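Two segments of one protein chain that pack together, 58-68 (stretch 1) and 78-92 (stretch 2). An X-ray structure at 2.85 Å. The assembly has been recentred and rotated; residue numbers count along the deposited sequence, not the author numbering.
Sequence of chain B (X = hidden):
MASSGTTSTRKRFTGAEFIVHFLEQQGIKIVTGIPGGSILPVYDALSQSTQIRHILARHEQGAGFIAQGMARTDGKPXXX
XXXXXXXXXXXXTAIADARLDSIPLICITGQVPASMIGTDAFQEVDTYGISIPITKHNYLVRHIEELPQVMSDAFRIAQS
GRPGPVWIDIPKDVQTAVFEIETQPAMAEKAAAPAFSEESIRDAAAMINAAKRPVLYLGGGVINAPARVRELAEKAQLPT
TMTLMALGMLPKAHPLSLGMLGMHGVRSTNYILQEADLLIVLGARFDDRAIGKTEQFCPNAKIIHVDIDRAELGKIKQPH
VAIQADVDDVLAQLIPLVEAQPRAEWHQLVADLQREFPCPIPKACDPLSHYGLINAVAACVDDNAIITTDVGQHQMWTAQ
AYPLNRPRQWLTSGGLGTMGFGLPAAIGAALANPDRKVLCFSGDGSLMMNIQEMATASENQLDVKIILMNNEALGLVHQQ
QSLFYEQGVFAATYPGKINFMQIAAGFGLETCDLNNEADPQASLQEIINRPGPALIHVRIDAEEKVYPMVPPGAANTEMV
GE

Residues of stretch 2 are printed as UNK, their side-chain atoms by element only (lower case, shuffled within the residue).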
# COMPACT_ATOMS: atom_id res chain seq x y z
N ARG B 58 -2.47 13.45 17.14
CA ARG B 58 -1.44 13.91 18.05
C ARG B 58 -0.07 13.94 17.40
O ARG B 58 0.89 14.41 18.01
CB ARG B 58 -1.41 13.03 19.30
CG ARG B 58 -2.15 13.66 20.45
CD ARG B 58 -3.62 13.36 20.39
NE ARG B 58 -4.26 13.93 21.55
CZ ARG B 58 -5.53 14.30 21.59
NH1 ARG B 58 -6.30 14.14 20.52
NH2 ARG B 58 -6.03 14.80 22.71
N HIS B 59 0.05 13.47 16.16
CA HIS B 59 1.32 13.50 15.47
C HIS B 59 0.96 13.34 14.01
O HIS B 59 0.06 12.55 13.68
CB HIS B 59 2.24 12.34 15.93
CG HIS B 59 3.62 12.37 15.34
ND1 HIS B 59 3.88 12.09 14.02
CD2 HIS B 59 4.82 12.61 15.92
CE1 HIS B 59 5.18 12.19 13.79
NE2 HIS B 59 5.77 12.50 14.93
N GLU B 60 1.62 14.11 13.14
CA GLU B 60 1.13 14.15 11.77
C GLU B 60 1.29 12.79 11.10
O GLU B 60 0.47 12.42 10.26
CB GLU B 60 1.82 15.26 10.97
CG GLU B 60 1.45 16.69 11.44
CD GLU B 60 2.38 17.23 12.53
OE1 GLU B 60 3.11 16.40 13.14
OE2 GLU B 60 2.39 18.46 12.78
N GLN B 61 2.27 11.99 11.54
CA GLN B 61 2.33 10.61 11.08
C GLN B 61 1.03 9.88 11.42
O GLN B 61 0.47 9.16 10.59
CB GLN B 61 3.50 9.88 11.71
CG GLN B 61 3.92 8.68 10.90
CD GLN B 61 4.80 7.72 11.64
OE1 GLN B 61 4.34 6.66 12.08
NE2 GLN B 61 6.07 8.08 11.78
N GLY B 62 0.53 10.12 12.64
CA GLY B 62 -0.76 9.58 13.02
C GLY B 62 -1.90 10.06 12.15
O GLY B 62 -2.75 9.27 11.73
N ALA B 63 -1.95 11.37 11.86
CA ALA B 63 -2.98 11.90 10.96
C ALA B 63 -2.97 11.17 9.63
O ALA B 63 -4.02 10.76 9.11
CB ALA B 63 -2.77 13.39 10.70
N GLY B 64 -1.77 10.97 9.07
CA GLY B 64 -1.66 10.29 7.80
C GLY B 64 -2.09 8.84 7.87
O GLY B 64 -2.80 8.35 6.99
N PHE B 65 -1.70 8.12 8.93
CA PHE B 65 -2.09 6.72 8.99
C PHE B 65 -3.58 6.57 9.29
O PHE B 65 -4.19 5.58 8.86
CB PHE B 65 -1.24 5.98 10.02
CG PHE B 65 0.11 5.58 9.51
CD1 PHE B 65 0.23 4.85 8.32
CD2 PHE B 65 1.26 5.91 10.20
CE1 PHE B 65 1.46 4.47 7.84
CE2 PHE B 65 2.52 5.53 9.72
CZ PHE B 65 2.61 4.82 8.54
N ILE B 66 -4.20 7.52 10.00
CA ILE B 66 -5.65 7.50 10.18
C ILE B 66 -6.35 7.72 8.85
O ILE B 66 -7.33 7.03 8.51
CB ILE B 66 -6.08 8.55 11.22
CG1 ILE B 66 -5.63 8.16 12.62
CG2 ILE B 66 -7.60 8.71 11.22
CD1 ILE B 66 -5.85 9.29 13.58
N ALA B 67 -5.89 8.71 8.09
CA ALA B 67 -6.36 8.85 6.72
C ALA B 67 -6.17 7.52 5.97
O ALA B 67 -7.03 7.11 5.19
CB ALA B 67 -5.63 9.99 6.02
N GLN B 68 -5.06 6.84 6.23
CA GLN B 68 -4.81 5.57 5.57
C GLN B 68 -5.84 4.52 5.97
O GLN B 68 -6.27 3.74 5.13
CB GLN B 68 -3.41 5.08 5.87
CG GLN B 68 -2.44 5.45 4.76
CD GLN B 68 -1.42 4.34 4.53
OE1 GLN B 68 -1.77 3.16 4.39
NE2 GLN B 68 -0.15 4.71 4.55
N UNK B 78 -8.71 9.40 1.11
CA UNK B 78 -8.87 10.06 2.39
C UNK B 78 -7.84 11.19 2.49
O UNK B 78 -6.82 11.14 1.81
c UNK B 78 -8.72 9.07 3.54
N UNK B 79 -8.13 12.21 3.29
CA UNK B 79 -7.38 13.46 3.30
C UNK B 79 -6.76 13.71 4.66
O UNK B 79 -7.44 13.62 5.69
c UNK B 79 -8.29 14.63 2.89
c UNK B 79 -7.58 15.96 3.07
c UNK B 79 -8.76 14.44 1.44
N UNK B 80 -5.48 14.09 4.67
CA UNK B 80 -4.81 14.54 5.89
C UNK B 80 -4.17 15.91 5.69
O UNK B 80 -3.87 16.30 4.56
c UNK B 80 -3.76 13.54 6.36
s UNK B 80 -2.69 12.94 5.07
N UNK B 81 -3.97 16.64 6.78
CA UNK B 81 -3.57 18.04 6.67
C UNK B 81 -2.49 18.39 7.68
O UNK B 81 -2.54 17.93 8.83
s UNK B 81 -7.21 19.91 6.52
c UNK B 81 -6.03 18.61 6.24
c UNK B 81 -4.75 18.98 6.93
c UNK B 81 -7.18 20.73 4.93
N UNK B 82 -1.56 19.25 7.29
CA UNK B 82 -0.52 19.69 8.21
C UNK B 82 0.01 21.06 7.77
O UNK B 82 -0.25 21.52 6.65
c UNK B 82 0.59 18.65 8.32
N UNK B 83 0.75 21.70 8.68
CA UNK B 83 1.41 22.97 8.38
C UNK B 83 2.76 22.74 7.69
O UNK B 83 3.17 21.61 7.41
c UNK B 83 1.58 23.80 9.65
s UNK B 83 2.65 23.05 10.92
N UNK B 84 3.47 23.83 7.40
CA UNK B 84 4.80 23.73 6.82
C UNK B 84 5.77 23.12 7.82
O UNK B 84 5.44 22.81 8.96
c UNK B 84 5.31 25.09 6.38
o UNK B 84 5.34 26.00 7.47
N UNK B 85 7.00 22.96 7.37
CA UNK B 85 8.09 22.59 8.22
C UNK B 85 7.89 21.23 8.82
O UNK B 85 7.67 20.25 8.11
N UNK B 86 7.91 21.17 10.16
CA UNK B 86 7.83 19.87 10.85
C UNK B 86 6.51 19.13 10.64
O UNK B 86 6.50 17.89 10.72
c UNK B 86 8.07 20.23 12.32
c UNK B 86 7.66 21.63 12.43
c UNK B 86 7.96 22.29 11.11
N UNK B 87 5.39 19.84 10.44
CA UNK B 87 4.17 19.16 10.02
C UNK B 87 4.36 18.39 8.72
O UNK B 87 4.12 17.17 8.64
N UNK B 88 4.87 19.07 7.70
CA UNK B 88 5.10 18.40 6.43
C UNK B 88 6.08 17.24 6.61
O UNK B 88 5.79 16.12 6.19
c UNK B 88 5.59 19.40 5.38
N UNK B 89 7.23 17.49 7.24
CA UNK B 89 8.21 16.42 7.39
C UNK B 89 7.65 15.25 8.18
O UNK B 89 7.97 14.09 7.89
c UNK B 89 10.22 17.93 7.18
o UNK B 89 9.14 17.53 9.31
c UNK B 89 9.48 16.94 8.06
N UNK B 90 6.80 15.53 9.17
CA UNK B 90 6.20 14.44 9.94
C UNK B 90 5.24 13.60 9.12
O UNK B 90 5.00 12.44 9.47
c UNK B 90 6.42 15.23 12.33
n UNK B 90 5.92 15.97 13.33
c UNK B 90 5.48 15.01 11.16
o UNK B 90 7.58 14.77 12.33
N UNK B 91 4.70 14.13 8.03
CA UNK B 91 3.83 13.33 7.18
C UNK B 91 4.57 12.26 6.37
O UNK B 91 3.94 11.29 5.91
c UNK B 91 3.07 14.25 6.22
c UNK B 91 1.33 15.96 5.95
c UNK B 91 0.78 13.78 6.93
c UNK B 91 1.82 14.86 6.83
N UNK B 92 5.89 12.42 6.21
CA UNK B 92 6.66 11.64 5.23
C UNK B 92 6.42 10.13 5.35
O UNK B 92 6.10 9.47 4.36
c UNK B 92 8.98 11.04 4.51
c UNK B 92 8.15 11.98 5.35
c UNK B 92 8.38 13.43 4.94

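Position 78 opens a strand. Its side chain is one carbon, 3.1 Å from Ala67 O by its CB. It is Ala78. Its CB also lies 4.1 Å from Ala67 CB.

Position 79 has three carbons, one carrying the other two. The side chain points away from the helix of stretch 1. A fork at CB with no oxygen means Val79.

Position 80 has one carbon and then one sulfur. Its CB is 4.0 Å from Ala67 CB, and the sulfur faces Gly64. This is Cys80, with SG 3.9 Å from Gly64 CA.

Position 81 has an unbranched side chain of two carbons, a sulfur and a final carbon. It points away. It is Met81.

Position 82 ends the strand with a single carbon, its CB 3.8 Å from Glu60 CG. It is Ala82.

Position 83 has one carbon and a sulfur, and does not touch stretch 1. It is Cys83.

Position 84 has one carbon and one oxygen, out of reach of stretch 1. It is Ser84.

Position 85 has no side-chain atoms. Its phi of 63° favours glycine, and it stands at the N-cap of the next helix. It is Gly85.

Position 86 has three carbons closing a ring onto the backbone N. It is Pro86.

Position 87 again has no side chain. Its CA lies 3.4 Å from Glu60 OE2, and a CB would clash with Cys83 O. It is Gly87.

Position 88 has one carbon, pointing away. It is Ala88.

Position 89 has one carbon carrying an oxygen and a carbon. It is Thr89, whose OG1 donates to Pro86 O at 3.0 Å.

Position 90 has two carbons, the second carrying an oxygen and a nitrogen. The nitrogen lies over one face of the His59 ring and near the Glu60 carboxylate. It is Asn90. Its ND2 donates to Glu60 OE1 at 2.8 Å.

Position 91 has four carbons, forked at the second. Its CA-to-CB bond points away, but the end of the side chain comes nearer to stretch 1. It is Leu91, with CD2 3.6 Å from Glu60 O.

Position 92 has three carbons forked at the first, pointing away. It is Val92.

The helix of stretch 1 runs nearly antiparallel to the strand and crosses the second helix at -51°. Alternate strand residues Ala78, Cys80 and Ala82 face it, and small side chains allow close packing. The Glu60–Asn90 hydrogen bond is the only one between the stretches. His59 ND1 caps its own helix by accepting from Gln61 N at 3.0 Å.

Stretch 2 78-92: AVCMACSGPGATNLV
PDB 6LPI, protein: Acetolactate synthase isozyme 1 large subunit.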